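Local structure of uncharacterized protein YppE (2IM8) at residues A[10-14]-A[110-114]; A[23-28]-A[90-96]; A[39-44]-A[86-91]; A[54-59]-A[72-78]. The protein is of unknown function but folds as a compact up-and-down bundle of four helices, as a member of the bacterial DUF1798 family. Residues are numbered along the deposited sequence.

How the contacts relate
The four contacts sample a bundle of helices 3-29, 36-64, 72-91 and 96-121. Contact 1 pairs the first helix with the last and lies nearest the core, its centre about 7 Å from the chain's. Contact 4 touches it, centres about 11 Å apart: Trp54 NE1 approaches Thr10 OG1 at 2.9 Å, and the indole packs against Met13, Leu110 and Val113. Contacts 2 and 3, centres likewise about 11 Å apart, share Tyr90 and Val91; Arg23 NH1 meets Ser89 OG at 3.0 Å. Contacts 3 and 4 join the same two helices on opposite sides of the chain's centre, centres about 22 Å apart. Contact 1 alone has a phosphate beside it, probably from the crystallisation liquor.

Contact 1 (A[10-14]-A[110-114]); sequences TEQMI and LHAVK. With PO4 (phosphate ion), chain C.
Both segments are regular α-helix, with phi/psi near -65°/-42° throughout, and run antiparallel: their short axes approach to 9.9 Å and make an angle of 157° (signed crossing -157°). The nearest CA atoms are those of Thr10 and Leu110, 6.0 Å apart. Thr10 aims its CB at the partner helix. With chi1 at m, its CG2 lies 3.3 Å from Leu110 O and 4.2 Å from Lys114 CB, while OG1 is turned to Leu6 O and Trp54 NE1, so the hydroxyl is satisfied beyond this pair of segments. Glu11 leaves its helix sideways, but chi1 and chi2 both at m bring its carboxylate back to form a salt bridge, Lys114 NZ to Glu11 OE2 at 3.0 Å. The fully extended Lys114 side chain (t at all four chi angles) also donates from NZ to O4 of a phosphate ion, probably from the crystallisation liquor, at 3.0 Å. Selenomethionine Met13 sets CB 3.8 Å from Leu110 CD1. Ile14 (m, t) completes the apolar seam, its CG1 3.8 Å from Leu110 CB; at the seam's border Ile14 CD1 packs 3.7 Å from His111 CD2. Leu110 (m, t) buries the largest area here, 98 Å². First and last helices packed antiparallel around an apolar core are characteristic of an up-and-down four-helix bundle.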
loop_
_atom_site.group_PDB
_atom_site.type_symbol
_atom_site.label_atom_id
_atom_site.label_comp_id
_atom_site.label_asym_id
_atom_site.label_seq_id
_atom_site.Cartn_x
_atom_site.Cartn_y
_atom_site.Cartn_z
ATOM N N THR A 10 7.708 2.203 -2.243
ATOM C CA THR A 10 6.617 3.100 -1.882
ATOM C C THR A 10 5.800 3.460 -3.131
ATOM O O THR A 10 4.569 3.427 -3.107
ATOM C CB THR A 10 7.157 4.396 -1.258
ATOM O OG1 THR A 10 7.897 4.078 -0.077
ATOM C CG2 THR A 10 6.006 5.343 -0.898
ATOM N N GLU A 11 6.484 3.807 -4.219
ATOM C CA GLU A 11 5.789 4.182 -5.444
ATOM C C GLU A 11 5.067 2.990 -6.053
ATOM O O GLU A 11 4.007 3.145 -6.658
ATOM C CB GLU A 11 6.764 4.802 -6.452
ATOM C CG GLU A 11 7.257 6.201 -6.052
ATOM C CD GLU A 11 6.302 7.344 -6.438
ATOM O OE1 GLU A 11 5.069 7.138 -6.491
ATOM O OE2 GLU A 11 6.797 8.470 -6.680
ATOM N N GLN A 12 5.639 1.801 -5.876
ATOM C CA GLN A 12 5.040 0.569 -6.387
ATOM C C GLN A 12 3.712 0.330 -5.662
ATOM O O GLN A 12 2.703 0.026 -6.290
ATOM C CB GLN A 12 5.984 -0.616 -6.144
ATOM C CG GLN A 12 5.794 -1.783 -7.094
ATOM C CD GLN A 12 6.843 -2.867 -6.917
ATOM O OE1 GLN A 12 8.048 -2.586 -6.829
ATOM N NE2 GLN A 12 6.395 -4.115 -6.880
HETATM N N MSE A 13 3.713 0.469 -4.339
HETATM C CA MSE A 13 2.491 0.273 -3.559
HETATM C C MSE A 13 1.433 1.323 -3.897
HETATM O O MSE A 13 0.240 1.028 -3.935
HETATM C CB MSE A 13 2.800 0.306 -2.062
HETATM C CG MSE A 13 3.547 -0.938 -1.583
HETATM SE SE MSE A 13 4.114 -0.835 0.263
HETATM C CE MSE A 13 2.393 -1.027 1.114
ATOM N N ILE A 14 1.868 2.551 -4.149
ATOM C CA ILE A 14 0.927 3.612 -4.498
ATOM C C ILE A 14 0.222 3.229 -5.788
ATOM O O ILE A 14 -0.998 3.355 -5.913
ATOM C CB ILE A 14 1.653 4.970 -4.683
ATOM C CG1 ILE A 14 2.168 5.454 -3.332
ATOM C CG2 ILE A 14 0.707 6.019 -5.315
ATOM C CD1 ILE A 14 3.074 6.684 -3.426
ATOM N N LEU A 110 1.703 6.236 2.684
ATOM C CA LEU A 110 2.697 6.039 1.634
ATOM C C LEU A 110 3.277 7.392 1.210
ATOM O O LEU A 110 4.487 7.546 1.061
ATOM C CB LEU A 110 2.075 5.322 0.425
ATOM C CG LEU A 110 1.726 3.847 0.689
ATOM C CD1 LEU A 110 1.021 3.224 -0.513
ATOM C CD2 LEU A 110 3.012 3.097 1.033
ATOM N N HIS A 111 2.409 8.373 1.015
ATOM C CA HIS A 111 2.869 9.698 0.636
ATOM C C HIS A 111 3.711 10.322 1.738
ATOM O O HIS A 111 4.676 11.022 1.447
ATOM C CB HIS A 111 1.681 10.592 0.298
ATOM C CG HIS A 111 1.043 10.251 -1.012
ATOM N ND1 HIS A 111 -0.315 10.333 -1.230
ATOM C CD2 HIS A 111 1.582 9.806 -2.172
ATOM C CE1 HIS A 111 -0.585 9.951 -2.466
ATOM N NE2 HIS A 111 0.548 9.626 -3.059
ATOM N N ALA A 112 3.351 10.066 2.995
ATOM C CA ALA A 112 4.097 10.601 4.137
ATOM C C ALA A 112 5.525 10.052 4.140
ATOM O O ALA A 112 6.493 10.796 4.299
ATOM C CB ALA A 112 3.397 10.231 5.432
ATOM N N VAL A 113 5.654 8.742 3.971
ATOM C CA VAL A 113 6.965 8.106 3.938
ATOM C C VAL A 113 7.755 8.693 2.773
ATOM O O VAL A 113 8.942 8.999 2.903
ATOM C CB VAL A 113 6.825 6.562 3.790
ATOM C CG1 VAL A 113 8.193 5.900 3.658
ATOM C CG2 VAL A 113 6.111 6.005 5.005
ATOM N N LYS A 114 7.085 8.866 1.637
ATOM C CA LYS A 114 7.720 9.445 0.457
ATOM C C LYS A 114 8.231 10.849 0.783
ATOM O O LYS A 114 9.355 11.211 0.421
ATOM C CB LYS A 114 6.719 9.524 -0.695
ATOM C CG LYS A 114 7.260 10.192 -1.953
ATOM C CD LYS A 114 6.175 10.278 -3.031
ATOM C CE LYS A 114 6.689 10.926 -4.309
ATOM N NZ LYS A 114 5.625 10.957 -5.361
HETATM P P PO4 C . 5.539 14.743 -3.925
HETATM O O1 PO4 C . 6.540 14.713 -5.027
HETATM O O2 PO4 C . 4.597 15.880 -4.141
HETATM O O3 PO4 C . 6.239 14.915 -2.624
HETATM O O4 PO4 C . 4.781 13.466 -3.910
#

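Contact 2 (A[23-28]-A[90-96]); sequences RYQEGK and YVHHIHK
Tyr90 and Val91 are the last two residues of helix 72-91, and the chain then crosses to helix 96-121 past the α-helical residues 23-28. The Tyr90 ring (chi1 m) carries the Arg23 guanidinium flat on one face, centres 4.4 Å apart and planes at 10°, with a CH-pi contact from Arg23 CD to the ring centroid at 3.9 Å; Arg23 NH1 bonds onward to Ser89 OG. His92 breaks the helix with positive phi (35°/50°), and its CA lies 5.7 Å from Tyr24 CA. Its imidazole covers Gly27, where an ideal CB would clash at 2.5 Å from His92 CD2. This is a connection between consecutive antiparallel helices of a four-helix bundle, held against the C-terminal end of the first helix. A water bridges His92 ND1 (3.0 Å) and Lys28 NZ (3.2 Å), and Lys28 NZ also donates weakly to His92 O (3.0 Å) and Ile94 O (3.2 Å). Tyr24 OH donates to Ile94 O at 2.6 Å. His95 occupies the N-cap position, and Lys96 CD packs 3.8 Å from Tyr24 CE2.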
loop_
_atom_site.group_PDB
_atom_site.type_symbol
_atom_site.label_atom_id
_atom_site.label_comp_id
_atom_site.label_asym_id
_atom_site.label_seq_id
_atom_site.Cartn_x
_atom_site.Cartn_y
_atom_site.Cartn_z
ATOM N N ARG A 23 -9.780 -0.888 -10.388
ATOM C CA ARG A 23 -10.263 -2.239 -10.618
ATOM C C ARG A 23 -11.523 -2.469 -9.782
ATOM O O ARG A 23 -12.491 -3.069 -10.252
ATOM C CB ARG A 23 -9.185 -3.269 -10.261
ATOM C CG ARG A 23 -9.579 -4.702 -10.624
ATOM C CD ARG A 23 -8.517 -5.719 -10.193
ATOM N NE ARG A 23 -7.247 -5.457 -10.856
ATOM C CZ ARG A 23 -6.186 -4.923 -10.257
ATOM N NH1 ARG A 23 -6.231 -4.606 -8.968
ATOM N NH2 ARG A 23 -5.087 -4.686 -10.960
ATOM N N TYR A 24 -11.507 -1.967 -8.550
ATOM C CA TYR A 24 -12.631 -2.100 -7.628
ATOM C C TYR A 24 -13.895 -1.468 -8.200
ATOM O O TYR A 24 -14.946 -2.106 -8.252
ATOM C CB TYR A 24 -12.290 -1.431 -6.292
ATOM C CG TYR A 24 -13.445 -1.343 -5.318
ATOM C CD1 TYR A 24 -13.834 -2.443 -4.546
ATOM C CD2 TYR A 24 -14.160 -0.159 -5.178
ATOM C CE1 TYR A 24 -14.911 -2.356 -3.660
ATOM C CE2 TYR A 24 -15.233 -0.063 -4.300
ATOM C CZ TYR A 24 -15.606 -1.161 -3.544
ATOM O OH TYR A 24 -16.689 -1.058 -2.687
ATOM N N GLN A 25 -13.779 -0.214 -8.629
ATOM C CA GLN A 25 -14.903 0.521 -9.195
ATOM C C GLN A 25 -15.419 -0.164 -10.448
ATOM O O GLN A 25 -16.627 -0.274 -10.644
ATOM C CB GLN A 25 -14.481 1.956 -9.526
ATOM C CG GLN A 25 -15.482 2.717 -10.387
ATOM C CD GLN A 25 -15.044 4.147 -10.686
ATOM O OE1 GLN A 25 -13.871 4.410 -10.968
ATOM N NE2 GLN A 25 -15.994 5.075 -10.643
ATOM N N GLU A 26 -14.513 -0.629 -11.301
ATOM C CA GLU A 26 -14.948 -1.303 -12.521
ATOM C C GLU A 26 -15.686 -2.591 -12.165
ATOM O O GLU A 26 -16.654 -2.965 -12.821
ATOM C CB GLU A 26 -13.756 -1.612 -13.432
ATOM C CG GLU A 26 -14.152 -2.264 -14.751
ATOM C CD GLU A 26 -15.262 -1.499 -15.466
ATOM O OE1 GLU A 26 -15.085 -0.282 -15.718
ATOM O OE2 GLU A 26 -16.309 -2.115 -15.775
ATOM N N GLY A 27 -15.228 -3.259 -11.114
ATOM C CA GLY A 27 -15.872 -4.489 -10.686
ATOM C C GLY A 27 -17.265 -4.257 -10.125
ATOM O O GLY A 27 -18.148 -5.101 -10.270
ATOM N N LYS A 28 -17.468 -3.120 -9.469
ATOM C CA LYS A 28 -18.777 -2.812 -8.902
ATOM C C LYS A 28 -19.760 -2.464 -10.009
ATOM O O LYS A 28 -20.918 -2.890 -9.982
ATOM C CB LYS A 28 -18.680 -1.636 -7.931
ATOM C CG LYS A 28 -18.068 -1.988 -6.588
ATOM C CD LYS A 28 -18.990 -2.890 -5.791
ATOM C CE LYS A 28 -18.526 -2.985 -4.346
ATOM N NZ LYS A 28 -19.531 -3.664 -3.487
ATOM N N TYR A 90 -10.278 -7.165 -6.516
ATOM C CA TYR A 90 -10.710 -8.286 -7.351
ATOM C C TYR A 90 -12.104 -8.802 -7.033
ATOM O O TYR A 90 -12.883 -9.049 -7.946
ATOM C CB TYR A 90 -9.723 -9.447 -7.226
ATOM C CG TYR A 90 -8.357 -9.093 -7.743
ATOM C CD1 TYR A 90 -8.093 -9.097 -9.111
ATOM C CD2 TYR A 90 -7.345 -8.703 -6.871
ATOM C CE1 TYR A 90 -6.848 -8.717 -9.603
ATOM C CE2 TYR A 90 -6.098 -8.322 -7.347
ATOM C CZ TYR A 90 -5.861 -8.333 -8.720
ATOM O OH TYR A 90 -4.636 -7.969 -9.211
ATOM N N VAL A 91 -12.415 -8.960 -5.743
ATOM C CA VAL A 91 -13.717 -9.491 -5.328
ATOM C C VAL A 91 -14.767 -8.436 -4.947
ATOM O O VAL A 91 -15.962 -8.734 -4.885
ATOM C CB VAL A 91 -13.542 -10.497 -4.155
ATOM C CG1 VAL A 91 -12.582 -11.596 -4.572
ATOM C CG2 VAL A 91 -13.018 -9.788 -2.918
ATOM N N HIS A 92 -14.304 -7.216 -4.684
ATOM C CA HIS A 92 -15.158 -6.074 -4.343
ATOM C C HIS A 92 -16.417 -6.336 -3.514
ATOM O O HIS A 92 -17.506 -5.873 -3.863
ATOM C CB HIS A 92 -15.556 -5.341 -5.628
ATOM C CG HIS A 92 -16.234 -6.214 -6.641
ATOM N ND1 HIS A 92 -17.552 -6.610 -6.525
ATOM C CD2 HIS A 92 -15.775 -6.767 -7.787
ATOM C CE1 HIS A 92 -17.872 -7.368 -7.560
ATOM N NE2 HIS A 92 -16.812 -7.479 -8.339
ATOM N N HIS A 93 -16.279 -7.057 -2.412
ATOM C CA HIS A 93 -17.437 -7.323 -1.575
ATOM C C HIS A 93 -17.767 -6.141 -0.685
ATOM O O HIS A 93 -18.932 -5.789 -0.532
ATOM C CB HIS A 93 -17.202 -8.558 -0.707
ATOM C CG HIS A 93 -17.132 -9.831 -1.486
ATOM N ND1 HIS A 93 -18.112 -10.208 -2.381
ATOM C CD2 HIS A 93 -16.213 -10.826 -1.490
ATOM C CE1 HIS A 93 -17.800 -11.382 -2.901
ATOM N NE2 HIS A 93 -16.652 -11.779 -2.377
ATOM N N ILE A 94 -16.747 -5.519 -0.100
ATOM C CA ILE A 94 -16.991 -4.386 0.792
ATOM C C ILE A 94 -17.590 -3.196 0.041
ATOM O O ILE A 94 -17.440 -3.090 -1.171
ATOM C CB ILE A 94 -15.702 -3.958 1.515
ATOM C CG1 ILE A 94 -14.656 -3.490 0.509
ATOM C CG2 ILE A 94 -15.170 -5.126 2.337
ATOM C CD1 ILE A 94 -13.438 -2.884 1.179
ATOM N N HIS A 95 -18.275 -2.312 0.763
ATOM C CA HIS A 95 -18.919 -1.147 0.148
ATOM C C HIS A 95 -17.955 -0.015 -0.201
ATOM O O HIS A 95 -16.836 0.037 0.299
ATOM C CB HIS A 95 -20.022 -0.612 1.064
ATOM C CG HIS A 95 -21.112 -1.601 1.331
ATOM N ND1 HIS A 95 -21.841 -2.192 0.321
ATOM C CD2 HIS A 95 -21.582 -2.120 2.491
ATOM C CE1 HIS A 95 -22.713 -3.035 0.847
ATOM N NE2 HIS A 95 -22.577 -3.010 2.162
ATOM N N LYS A 96 -18.419 0.885 -1.066
ATOM C CA LYS A 96 -17.636 2.025 -1.544
ATOM C C LYS A 96 -16.954 2.836 -0.448
ATOM O O LYS A 96 -15.768 3.127 -0.542
ATOM C CB LYS A 96 -18.525 2.971 -2.365
ATOM C CG LYS A 96 -19.404 2.290 -3.416
ATOM C CD LYS A 96 -18.582 1.660 -4.535
ATOM C CE LYS A 96 -19.469 1.029 -5.600
ATOM N NZ LYS A 96 -20.291 -0.106 -5.071
HETATM O O HOH W 1 -20.262 -6.219 -5.201
#

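Contact 3 (A[39-44]-A[86-91]); sequences TIKPAV and VLQSYV
Two helical segments lie antiparallel here, their short axes 9.5 Å apart at 163° (signed crossing 163°). Register is set by Ile40 opposite Tyr90 (CA-CA 6.6 Å) and Val44 opposite Val86 (6.3 Å). Segment 39-44 is kinked at Pro42, whose nitrogen makes no bond to the preceding turn. The main bump on it is Ile40 (m, t), which enters the hollow between Leu87, Tyr90 and Val91: CG2 sits 3.6 Å from Leu87 CD1, CG1 3.7 Å from Tyr90 CB, and CD1 4.0 Å from Val91 CG1. In return, the Tyr90 ring (chi1 m) reaches in beside two methyls, with Ala43 CB 3.7 Å from Tyr90 CE2 and Thr39 CG2 3.7 Å from Tyr90 CE1. One turn on from Ile40, Val44 CG2 lies 4.1 Å from Val86 CG1 and 4.3 Å from Leu87 CB. No hydrogen bond crosses the interface, which buries 333 Å². Such largely apolar meshing is the close-packed antiparallel pairing, within the bundle, of the sequence-adjacent helices 36-64 and 72-91.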
loop_
_atom_site.group_PDB
_atom_site.type_symbol
_atom_site.label_atom_id
_atom_site.label_comp_id
_atom_site.label_asym_id
_atom_site.label_seq_id
_atom_site.Cartn_x
_atom_site.Cartn_y
_atom_site.Cartn_z
ATOM N N THR A 39 -4.868 -15.489 -10.441
ATOM C CA THR A 39 -4.753 -14.036 -10.386
ATOM C C THR A 39 -4.842 -13.429 -8.980
ATOM O O THR A 39 -3.912 -12.753 -8.530
ATOM C CB THR A 39 -5.823 -13.373 -11.294
ATOM O OG1 THR A 39 -5.668 -13.842 -12.643
ATOM C CG2 THR A 39 -5.674 -11.855 -11.285
ATOM N N ILE A 40 -5.952 -13.682 -8.296
ATOM C CA ILE A 40 -6.199 -13.133 -6.962
ATOM C C ILE A 40 -5.164 -13.534 -5.908
ATOM O O ILE A 40 -4.465 -12.686 -5.355
ATOM C CB ILE A 40 -7.609 -13.537 -6.473
ATOM C CG1 ILE A 40 -8.663 -13.013 -7.459
ATOM C CG2 ILE A 40 -7.870 -12.976 -5.070
ATOM C CD1 ILE A 40 -10.090 -13.408 -7.122
ATOM N N LYS A 41 -5.068 -14.828 -5.642
ATOM C CA LYS A 41 -4.129 -15.347 -4.660
ATOM C C LYS A 41 -2.701 -14.861 -4.925
ATOM O O LYS A 41 -2.032 -14.380 -4.015
ATOM C CB LYS A 41 -4.208 -16.878 -4.656
ATOM C CG LYS A 41 -3.363 -17.576 -3.608
ATOM C CD LYS A 41 -3.699 -19.068 -3.544
ATOM C CE LYS A 41 -2.738 -19.829 -2.621
ATOM N NZ LYS A 41 -1.360 -19.904 -3.183
ATOM N N PRO A 42 -2.213 -14.967 -6.174
ATOM C CA PRO A 42 -0.845 -14.497 -6.421
ATOM C C PRO A 42 -0.685 -12.987 -6.260
ATOM O O PRO A 42 0.400 -12.513 -5.926
ATOM C CB PRO A 42 -0.569 -14.951 -7.848
ATOM C CG PRO A 42 -1.929 -14.958 -8.474
ATOM C CD PRO A 42 -2.783 -15.566 -7.393
ATOM N N ALA A 43 -1.755 -12.234 -6.494
ATOM C CA ALA A 43 -1.675 -10.787 -6.362
ATOM C C ALA A 43 -1.533 -10.456 -4.888
ATOM O O ALA A 43 -0.760 -9.577 -4.519
ATOM C CB ALA A 43 -2.913 -10.116 -6.937
ATOM N N VAL A 44 -2.276 -11.168 -4.044
ATOM C CA VAL A 44 -2.191 -10.935 -2.604
ATOM C C VAL A 44 -0.825 -11.370 -2.079
ATOM O O VAL A 44 -0.184 -10.650 -1.302
ATOM C CB VAL A 44 -3.297 -11.700 -1.844
ATOM C CG1 VAL A 44 -3.086 -11.569 -0.341
ATOM C CG2 VAL A 44 -4.675 -11.141 -2.223
ATOM N N VAL A 86 -6.039 -4.883 -1.812
ATOM C CA VAL A 86 -5.686 -5.741 -2.938
ATOM C C VAL A 86 -6.750 -6.804 -3.217
ATOM O O VAL A 86 -7.237 -6.925 -4.342
ATOM C CB VAL A 86 -4.322 -6.422 -2.722
ATOM C CG1 VAL A 86 -4.077 -7.455 -3.825
ATOM C CG2 VAL A 86 -3.214 -5.366 -2.741
ATOM N N LEU A 87 -7.125 -7.570 -2.202
ATOM C CA LEU A 87 -8.147 -8.603 -2.391
ATOM C C LEU A 87 -9.464 -8.020 -2.901
ATOM O O LEU A 87 -10.071 -8.525 -3.860
ATOM C CB LEU A 87 -8.410 -9.336 -1.070
ATOM C CG LEU A 87 -9.536 -10.382 -1.104
ATOM C CD1 LEU A 87 -9.269 -11.449 -2.174
ATOM C CD2 LEU A 87 -9.661 -11.019 0.280
ATOM N N GLN A 88 -9.923 -6.962 -2.247
ATOM C CA GLN A 88 -11.196 -6.365 -2.630
ATOM C C GLN A 88 -11.209 -5.750 -4.028
ATOM O O GLN A 88 -12.273 -5.616 -4.636
ATOM C CB GLN A 88 -11.621 -5.345 -1.579
ATOM C CG GLN A 88 -11.885 -5.969 -0.198
ATOM C CD GLN A 88 -12.951 -7.057 -0.224
ATOM O OE1 GLN A 88 -13.987 -6.919 -0.884
ATOM N NE2 GLN A 88 -12.707 -8.141 0.504
ATOM N N SER A 89 -10.043 -5.392 -4.555
ATOM C CA SER A 89 -10.006 -4.826 -5.899
ATOM C C SER A 89 -10.507 -5.901 -6.868
ATOM O O SER A 89 -11.102 -5.592 -7.891
ATOM C CB SER A 89 -8.588 -4.378 -6.278
ATOM O OG SER A 89 -7.709 -5.473 -6.493
ATOM N N TYR A 90 -10.278 -7.165 -6.516
ATOM C CA TYR A 90 -10.710 -8.286 -7.351
ATOM C C TYR A 90 -12.104 -8.802 -7.033
ATOM O O TYR A 90 -12.883 -9.049 -7.946
ATOM C CB TYR A 90 -9.723 -9.447 -7.226
ATOM C CG TYR A 90 -8.357 -9.093 -7.743
ATOM C CD1 TYR A 90 -8.093 -9.097 -9.111
ATOM C CD2 TYR A 90 -7.345 -8.703 -6.871
ATOM C CE1 TYR A 90 -6.848 -8.717 -9.603
ATOM C CE2 TYR A 90 -6.098 -8.322 -7.347
ATOM C CZ TYR A 90 -5.861 -8.333 -8.720
ATOM O OH TYR A 90 -4.636 -7.969 -9.211
ATOM N N VAL A 91 -12.415 -8.960 -5.743
ATOM C CA VAL A 91 -13.717 -9.491 -5.328
ATOM C C VAL A 91 -14.767 -8.436 -4.947
ATOM O O VAL A 91 -15.962 -8.734 -4.885
ATOM C CB VAL A 91 -13.542 -10.497 -4.155
ATOM C CG1 VAL A 91 -12.582 -11.596 -4.572
ATOM C CG2 VAL A 91 -13.018 -9.788 -2.918
#

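Contact 4 (A[54-59]-A[72-78]); sequences WAEGAL and KEQIEAV
This is the antiparallel pairing of the second and third helices of an up-and-down four-helix bundle, close to the connection between them. Both segments are α-helical, their short axes 9.6 Å apart at 173°, with CA atoms closest at Ala55-Ile75 (6.3 Å) and Leu59-Lys72 (6.5 Å). The centrepiece is a knob-into-hole: Ile75 sits among Trp54, Ala55, Ala58 and Leu59. Its m, m rotamer sends CD1 to Ala58 CB and to Trp54 CH2, each at 3.6 Å, while Ile75 CG2 lies 4.2 Å from Ala55 CB and 3.9 Å from Leu59 CD2. Ala55 and Ala58, with nothing beyond CB, leave the hollow open enough for the Ile75 side chain to sink in. Trp54, with chi1 at t and chi2 at 81°, leaves its helix sideways but brings its six-membered ring over to the partner; on the pyrrole side, NE1 bonds to Thr10 OG1, and the indole also packs against helix 96-121 through Leu110 and Val113. Val78 (t) adds its CG2 at 3.8 Å from Trp54 CZ3. At the other end, Leu59 (m, t) reaches across beside the aliphatic part of Lys72 (t, t, p, t), whose amine leads away, and there Leu59 CD2 comes to rest 3.6 Å from Lys72 CG.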
loop_
_atom_site.group_PDB
_atom_site.type_symbol
_atom_site.label_atom_id
_atom_site.label_comp_id
_atom_site.label_asym_id
_atom_site.label_seq_id
_atom_site.Cartn_x
_atom_site.Cartn_y
_atom_site.Cartn_z
ATOM N N TRP A 54 8.616 -3.361 2.634
ATOM C CA TRP A 54 8.454 -1.915 2.707
ATOM C C TRP A 54 8.406 -1.489 4.172
ATOM O O TRP A 54 9.131 -0.590 4.582
ATOM C CB TRP A 54 7.159 -1.489 2.009
ATOM C CG TRP A 54 6.880 -0.037 2.139
ATOM C CD1 TRP A 54 7.420 0.977 1.397
ATOM C CD2 TRP A 54 6.007 0.579 3.090
ATOM N NE1 TRP A 54 6.931 2.187 1.828
ATOM C CE2 TRP A 54 6.063 1.970 2.868
ATOM C CE3 TRP A 54 5.180 0.087 4.112
ATOM C CZ2 TRP A 54 5.322 2.882 3.631
ATOM C CZ3 TRP A 54 4.444 0.988 4.873
ATOM C CH2 TRP A 54 4.520 2.372 4.628
ATOM N N ALA A 55 7.543 -2.145 4.948
ATOM C CA ALA A 55 7.393 -1.837 6.369
ATOM C C ALA A 55 8.723 -1.931 7.119
ATOM O O ALA A 55 9.068 -1.043 7.907
ATOM C CB ALA A 55 6.360 -2.777 7.009
ATOM N N GLU A 56 9.469 -3.004 6.879
ATOM C CA GLU A 56 10.753 -3.173 7.543
ATOM C C GLU A 56 11.676 -2.013 7.182
ATOM O O GLU A 56 12.394 -1.501 8.031
ATOM C CB GLU A 56 11.384 -4.528 7.166
ATOM C CG GLU A 56 12.840 -4.478 6.718
ATOM C CD GLU A 56 12.984 -4.533 5.198
ATOM O OE1 GLU A 56 12.577 -5.554 4.592
ATOM O OE2 GLU A 56 13.500 -3.558 4.609
ATOM N N GLY A 57 11.643 -1.585 5.924
ATOM C CA GLY A 57 12.486 -0.478 5.507
ATOM C C GLY A 57 11.990 0.832 6.102
ATOM O O GLY A 57 12.784 1.664 6.549
ATOM N N ALA A 58 10.671 1.012 6.108
ATOM C CA ALA A 58 10.062 2.219 6.662
ATOM C C ALA A 58 10.404 2.316 8.141
ATOM O O ALA A 58 10.803 3.377 8.622
ATOM C CB ALA A 58 8.530 2.189 6.475
ATOM N N LEU A 59 10.248 1.211 8.864
ATOM C CA LEU A 59 10.565 1.213 10.286
ATOM C C LEU A 59 12.045 1.530 10.523
ATOM O O LEU A 59 12.390 2.256 11.460
ATOM C CB LEU A 59 10.202 -0.130 10.910
ATOM C CG LEU A 59 8.697 -0.397 11.001
ATOM C CD1 LEU A 59 8.473 -1.809 11.502
ATOM C CD2 LEU A 59 8.037 0.631 11.935
ATOM N N LYS A 72 5.813 4.824 13.986
ATOM C CA LYS A 72 5.647 3.370 13.946
ATOM C C LYS A 72 4.228 2.820 13.744
ATOM O O LYS A 72 3.991 2.013 12.837
ATOM C CB LYS A 72 6.247 2.755 15.218
ATOM C CG LYS A 72 6.480 1.250 15.132
ATOM C CD LYS A 72 6.795 0.641 16.496
ATOM C CE LYS A 72 5.559 0.605 17.396
ATOM N NZ LYS A 72 5.795 -0.183 18.645
ATOM N N GLU A 73 3.290 3.228 14.596
ATOM C CA GLU A 73 1.919 2.730 14.495
ATOM C C GLU A 73 1.334 2.934 13.104
ATOM O O GLU A 73 0.605 2.091 12.587
ATOM C CB GLU A 73 1.021 3.422 15.523
ATOM C CG GLU A 73 1.448 3.212 16.957
ATOM C CD GLU A 73 2.537 4.169 17.400
ATOM O OE1 GLU A 73 3.070 4.931 16.556
ATOM O OE2 GLU A 73 2.859 4.153 18.605
ATOM N N GLN A 74 1.658 4.074 12.513
ATOM C CA GLN A 74 1.183 4.431 11.187
ATOM C C GLN A 74 1.730 3.426 10.170
ATOM O O GLN A 74 0.990 2.901 9.340
ATOM C CB GLN A 74 1.660 5.850 10.888
ATOM C CG GLN A 74 1.237 6.478 9.594
ATOM C CD GLN A 74 1.682 7.929 9.550
ATOM O OE1 GLN A 74 2.757 8.271 10.054
ATOM N NE2 GLN A 74 0.864 8.788 8.956
ATOM N N ILE A 75 3.023 3.145 10.260
ATOM C CA ILE A 75 3.650 2.203 9.341
ATOM C C ILE A 75 3.035 0.821 9.498
ATOM O O ILE A 75 2.641 0.196 8.516
ATOM C CB ILE A 75 5.177 2.111 9.577
ATOM C CG1 ILE A 75 5.841 3.446 9.213
ATOM C CG2 ILE A 75 5.773 0.993 8.720
ATOM C CD1 ILE A 75 5.612 3.861 7.768
ATOM N N GLU A 76 2.937 0.360 10.741
ATOM C CA GLU A 76 2.377 -0.960 11.035
ATOM C C GLU A 76 0.943 -1.185 10.536
ATOM O O GLU A 76 0.582 -2.302 10.159
ATOM C CB GLU A 76 2.452 -1.222 12.545
ATOM C CG GLU A 76 3.876 -1.252 13.091
ATOM C CD GLU A 76 3.932 -1.480 14.599
ATOM O OE1 GLU A 76 3.256 -0.739 15.348
ATOM O OE2 GLU A 76 4.660 -2.398 15.034
ATOM N N ALA A 77 0.132 -0.132 10.511
ATOM C CA ALA A 77 -1.259 -0.246 10.070
ATOM C C ALA A 77 -1.466 -0.482 8.564
ATOM O O ALA A 77 -2.514 -0.985 8.150
ATOM C CB ALA A 77 -2.032 0.994 10.495
ATOM N N VAL A 78 -0.478 -0.108 7.755
ATOM C CA VAL A 78 -0.558 -0.247 6.298
ATOM C C VAL A 78 -0.826 -1.671 5.794
ATOM O O VAL A 78 -1.718 -1.896 4.969
ATOM C CB VAL A 78 0.747 0.282 5.639
ATOM C CG1 VAL A 78 0.714 0.046 4.121
ATOM C CG2 VAL A 78 0.902 1.781 5.940
#